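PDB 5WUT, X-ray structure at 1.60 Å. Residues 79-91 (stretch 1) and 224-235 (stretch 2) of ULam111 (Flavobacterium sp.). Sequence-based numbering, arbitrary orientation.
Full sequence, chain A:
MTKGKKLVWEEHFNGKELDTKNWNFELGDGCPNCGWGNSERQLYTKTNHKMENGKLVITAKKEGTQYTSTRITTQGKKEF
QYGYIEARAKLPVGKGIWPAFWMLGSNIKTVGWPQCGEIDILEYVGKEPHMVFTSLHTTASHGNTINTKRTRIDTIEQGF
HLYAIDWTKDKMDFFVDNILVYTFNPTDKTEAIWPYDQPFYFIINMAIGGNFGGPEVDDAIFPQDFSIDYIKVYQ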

# COMPACT_ATOMS: atom_id res chain seq x y z
N GLU A 79 -18.99 -18.31 -10.25
CA GLU A 79 -17.75 -18.17 -11.01
C GLU A 79 -17.79 -16.91 -11.86
O GLU A 79 -18.85 -16.49 -12.34
CB GLU A 79 -17.50 -19.41 -11.88
CG GLU A 79 -17.49 -20.72 -11.08
CD GLU A 79 -16.92 -21.90 -11.84
OE1 GLU A 79 -16.79 -21.81 -13.08
OE2 GLU A 79 -16.60 -22.95 -11.20
N PHE A 80 -16.62 -16.28 -12.00
CA PHE A 80 -16.51 -15.00 -12.70
C PHE A 80 -15.27 -14.93 -13.58
O PHE A 80 -14.23 -15.48 -13.24
CB PHE A 80 -16.50 -13.85 -11.69
CG PHE A 80 -17.73 -13.82 -10.83
CD1 PHE A 80 -18.87 -13.18 -11.28
CD2 PHE A 80 -17.76 -14.48 -9.62
CE1 PHE A 80 -20.02 -13.17 -10.51
CE2 PHE A 80 -18.91 -14.48 -8.85
CZ PHE A 80 -20.04 -13.81 -9.30
N GLN A 81 -15.40 -14.25 -14.71
CA GLN A 81 -14.26 -13.98 -15.59
C GLN A 81 -14.07 -12.47 -15.69
O GLN A 81 -14.94 -11.77 -16.22
CB GLN A 81 -14.49 -14.57 -16.98
CG GLN A 81 -13.32 -14.37 -17.92
CD GLN A 81 -13.53 -15.04 -19.27
OE1 GLN A 81 -14.23 -16.05 -19.37
NE2 GLN A 81 -12.93 -14.48 -20.31
N TYR A 82 -12.94 -12.02 -15.14
CA TYR A 82 -12.52 -10.62 -15.03
C TYR A 82 -13.33 -9.87 -13.98
O TYR A 82 -14.42 -10.28 -13.58
CB TYR A 82 -12.61 -9.86 -16.38
CG TYR A 82 -11.96 -10.57 -17.55
CD1 TYR A 82 -10.74 -11.22 -17.41
CD2 TYR A 82 -12.56 -10.57 -18.80
CE1 TYR A 82 -10.16 -11.88 -18.47
CE2 TYR A 82 -11.98 -11.22 -19.87
CZ TYR A 82 -10.78 -11.87 -19.71
OH TYR A 82 -10.21 -12.51 -20.79
N GLY A 83 -12.78 -8.75 -13.53
CA GLY A 83 -13.48 -7.88 -12.62
C GLY A 83 -12.58 -7.27 -11.57
O GLY A 83 -11.40 -7.58 -11.49
N TYR A 84 -13.15 -6.38 -10.77
CA TYR A 84 -12.49 -5.91 -9.57
C TYR A 84 -13.08 -6.72 -8.44
O TYR A 84 -14.28 -6.64 -8.17
CB TYR A 84 -12.67 -4.41 -9.35
CG TYR A 84 -11.72 -3.87 -8.28
CD1 TYR A 84 -12.06 -3.89 -6.93
CD2 TYR A 84 -10.47 -3.36 -8.64
CE1 TYR A 84 -11.17 -3.41 -5.96
CE2 TYR A 84 -9.59 -2.87 -7.69
CZ TYR A 84 -9.94 -2.91 -6.35
OH TYR A 84 -9.04 -2.44 -5.42
N ILE A 85 -12.24 -7.52 -7.79
CA ILE A 85 -12.71 -8.47 -6.79
C ILE A 85 -12.06 -8.10 -5.46
O ILE A 85 -10.84 -7.99 -5.38
CB ILE A 85 -12.38 -9.91 -7.21
CG1 ILE A 85 -13.20 -10.31 -8.44
CG2 ILE A 85 -12.61 -10.87 -6.05
CD1 ILE A 85 -12.71 -11.54 -9.13
N GLU A 86 -12.86 -7.88 -4.42
CA GLU A 86 -12.35 -7.35 -3.15
C GLU A 86 -12.88 -8.12 -1.95
O GLU A 86 -14.09 -8.39 -1.88
CB GLU A 86 -12.74 -5.87 -3.02
CG GLU A 86 -12.31 -5.18 -1.72
CD GLU A 86 -12.85 -3.75 -1.65
OE1 GLU A 86 -12.26 -2.84 -2.28
OE2 GLU A 86 -13.90 -3.54 -1.00
N ALA A 87 -11.99 -8.46 -1.02
CA ALA A 87 -12.39 -9.07 0.24
C ALA A 87 -11.94 -8.20 1.40
O ALA A 87 -10.91 -7.54 1.33
CB ALA A 87 -11.80 -10.48 0.39
N ARG A 88 -12.74 -8.18 2.46
CA ARG A 88 -12.38 -7.48 3.68
C ARG A 88 -12.23 -8.53 4.76
O ARG A 88 -13.15 -9.32 4.99
CB ARG A 88 -13.45 -6.44 4.04
CG ARG A 88 -13.14 -5.68 5.31
CD ARG A 88 -14.11 -4.53 5.52
NE ARG A 88 -13.70 -3.73 6.67
CZ ARG A 88 -14.19 -3.85 7.90
NH1 ARG A 88 -15.12 -4.74 8.16
NH2 ARG A 88 -13.73 -3.08 8.87
N ALA A 89 -11.06 -8.58 5.40
CA ALA A 89 -10.81 -9.68 6.32
C ALA A 89 -9.86 -9.31 7.45
O ALA A 89 -9.09 -8.35 7.35
CB ALA A 89 -10.26 -10.88 5.57
N LYS A 90 -9.94 -10.09 8.52
CA LYS A 90 -9.07 -9.94 9.70
C LYS A 90 -8.30 -11.25 9.90
O LYS A 90 -8.90 -12.33 9.83
CB LYS A 90 -9.91 -9.57 10.93
CG LYS A 90 -9.13 -9.45 12.23
CD LYS A 90 -10.05 -8.98 13.35
CE LYS A 90 -9.28 -8.59 14.60
NZ LYS A 90 -8.47 -9.71 15.16
N LEU A 91 -6.99 -11.15 10.12
CA LEU A 91 -6.11 -12.31 10.11
C LEU A 91 -6.04 -13.05 11.44
O LEU A 91 -6.16 -12.41 12.50
CB LEU A 91 -4.69 -11.89 9.74
CG LEU A 91 -4.50 -11.30 8.35
CD1 LEU A 91 -3.10 -10.70 8.22
CD2 LEU A 91 -4.74 -12.38 7.30
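Stretch 2 (224-235) QDFSIDYIKVYQ

Stretch 2 is a β strand (224-234) lying antiparallel to strand 83-90, their axes at 169° and 4.6 Å apart at closest approach. Phe-226 therefore sits near Leu-91 and Gln-235 near Gly-83.

Backbone hydrogen bonds fix the register. Tyr-84 N reaches Tyr-234 O (2.9 Å) and Tyr-234 N returns to Tyr-84 O (2.8 Å); Glu-86 and Lys-232 pair likewise, Glu-86 N to Lys-232 O at 2.9 Å and Lys-232 N to Glu-86 O at 2.8 Å. At Asp-229 (phi/psi -79/-47) the extended chain is interrupted: Asp-229 N bonds Arg-88 O at 2.8 Å, and one extra residue is absorbed before Lys-90 N meets Ser-227 O at 2.8 Å. Gly-83 suits its place because a CB would clash with Tyr-234 O.

One face is apolar and buried. Ile-85 CG1 meets Val-233 CG1 at 4.0 Å, while Ala-89 CB lies 4.3 Å from Ile-228 CG1. Beyond the strand, Phe-80 offers its ring face to Val-233 CG1, 4.3 Å from the centroid.

The other face, partly exposed, suits polar and amphipathic residues. Tyr-230 OH donates to Glu-86 OE2 (2.7 Å), and its ring packs under Arg-88 CB, whose extended side chain carries NH1 to a salt bridge with Asp-229 OD2 (2.8 Å). Gln-235 NE2 closes the end, donating to Tyr-82 O at 2.9 Å.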

# COMPACT_ATOMS: atom_id res chain seq x y z
N GLN A 224 -7.39 -20.11 16.77
CA GLN A 224 -7.19 -18.86 16.03
C GLN A 224 -8.33 -18.60 15.07
O GLN A 224 -8.76 -19.52 14.37
CB GLN A 224 -5.86 -18.90 15.27
CG GLN A 224 -4.63 -18.61 16.12
CD GLN A 224 -4.65 -17.21 16.73
OE1 GLN A 224 -5.04 -16.24 16.08
NE2 GLN A 224 -4.22 -17.10 17.98
N ASP A 225 -8.78 -17.35 15.00
CA ASP A 225 -9.89 -16.95 14.14
C ASP A 225 -9.42 -16.18 12.90
O ASP A 225 -8.63 -15.24 13.00
CB ASP A 225 -10.87 -16.05 14.89
CG ASP A 225 -11.69 -16.80 15.94
OD1 ASP A 225 -11.67 -18.04 15.98
OD2 ASP A 225 -12.39 -16.10 16.70
N PHE A 226 -9.96 -16.59 11.76
CA PHE A 226 -9.82 -15.91 10.46
C PHE A 226 -11.21 -15.41 10.12
O PHE A 226 -12.12 -16.22 9.92
CB PHE A 226 -9.30 -16.91 9.43
CG PHE A 226 -9.14 -16.37 8.02
CD1 PHE A 226 -8.89 -15.04 7.75
CD2 PHE A 226 -9.19 -17.27 6.96
CE1 PHE A 226 -8.71 -14.61 6.42
CE2 PHE A 226 -9.03 -16.85 5.64
CZ PHE A 226 -8.79 -15.51 5.37
N SER A 227 -11.40 -14.09 10.08
CA SER A 227 -12.73 -13.50 9.90
C SER A 227 -12.86 -12.80 8.56
O SER A 227 -12.03 -11.95 8.23
CB SER A 227 -13.04 -12.50 11.02
OG SER A 227 -12.95 -13.12 12.29
N ILE A 228 -13.90 -13.13 7.81
CA ILE A 228 -14.10 -12.51 6.51
C ILE A 228 -15.45 -11.79 6.50
O ILE A 228 -16.48 -12.39 6.77
CB ILE A 228 -14.03 -13.54 5.37
CG1 ILE A 228 -12.72 -14.36 5.45
CG2 ILE A 228 -14.16 -12.84 4.00
CD1 ILE A 228 -12.82 -15.65 6.26
N ASP A 229 -15.43 -10.48 6.24
CA ASP A 229 -16.64 -9.64 6.22
C ASP A 229 -17.42 -9.80 4.92
O ASP A 229 -18.64 -9.98 4.93
CB ASP A 229 -16.23 -8.18 6.44
CG ASP A 229 -17.41 -7.23 6.65
OD1 ASP A 229 -18.55 -7.68 6.85
OD2 ASP A 229 -17.15 -6.00 6.67
N TYR A 230 -16.71 -9.75 3.79
CA TYR A 230 -17.38 -9.87 2.51
C TYR A 230 -16.42 -10.23 1.38
O TYR A 230 -15.20 -10.13 1.51
CB TYR A 230 -18.11 -8.56 2.17
CG TYR A 230 -17.23 -7.32 1.97
CD1 TYR A 230 -16.37 -7.21 0.87
CD2 TYR A 230 -17.30 -6.26 2.85
CE1 TYR A 230 -15.59 -6.08 0.68
CE2 TYR A 230 -16.53 -5.12 2.67
CZ TYR A 230 -15.69 -5.04 1.58
OH TYR A 230 -14.93 -3.90 1.43
N ILE A 231 -17.02 -10.66 0.27
CA ILE A 231 -16.38 -10.70 -1.04
C ILE A 231 -17.29 -9.90 -1.96
O ILE A 231 -18.49 -10.19 -2.01
CB ILE A 231 -16.23 -12.13 -1.60
CG1 ILE A 231 -15.35 -12.99 -0.70
CG2 ILE A 231 -15.65 -12.08 -3.02
CD1 ILE A 231 -15.45 -14.49 -1.05
N LYS A 232 -16.74 -8.91 -2.67
CA LYS A 232 -17.49 -8.13 -3.66
C LYS A 232 -16.88 -8.34 -5.02
O LYS A 232 -15.65 -8.37 -5.16
CB LYS A 232 -17.47 -6.63 -3.32
CG LYS A 232 -18.27 -6.26 -2.10
CD LYS A 232 -18.06 -4.79 -1.76
CE LYS A 232 -18.76 -4.43 -0.46
NZ LYS A 232 -18.64 -2.96 -0.19
N VAL A 233 -17.72 -8.47 -6.04
CA VAL A 233 -17.23 -8.59 -7.42
C VAL A 233 -17.84 -7.50 -8.28
O VAL A 233 -19.06 -7.39 -8.39
CB VAL A 233 -17.59 -9.95 -8.05
CG1 VAL A 233 -17.02 -10.02 -9.46
CG2 VAL A 233 -17.07 -11.09 -7.18
N TYR A 234 -16.97 -6.69 -8.88
CA TYR A 234 -17.40 -5.63 -9.79
C TYR A 234 -17.02 -5.94 -11.23
O TYR A 234 -15.93 -6.44 -11.48
CB TYR A 234 -16.78 -4.28 -9.40
CG TYR A 234 -17.09 -3.77 -8.01
CD1 TYR A 234 -16.33 -4.18 -6.92
CD2 TYR A 234 -18.11 -2.86 -7.80
CE1 TYR A 234 -16.59 -3.69 -5.65
CE2 TYR A 234 -18.37 -2.36 -6.54
CZ TYR A 234 -17.61 -2.78 -5.47
OH TYR A 234 -17.89 -2.29 -4.22
N GLN A 235 -17.91 -5.67 -12.18
CA GLN A 235 -17.59 -5.83 -13.60
C GLN A 235 -18.20 -4.69 -14.40
O GLN A 235 -19.23 -4.17 -13.99
CB GLN A 235 -18.10 -7.18 -14.14
CG GLN A 235 -17.51 -8.41 -13.49
CD GLN A 235 -18.06 -9.70 -14.07
OE1 GLN A 235 -19.24 -9.78 -14.44
NE2 GLN A 235 -17.22 -10.72 -14.17
O HOH W 1 -18.17 -13.32 -15.56
O HOH W 2 -16.03 -1.94 -1.36
O HOH W 3 -7.15 -12.87 14.85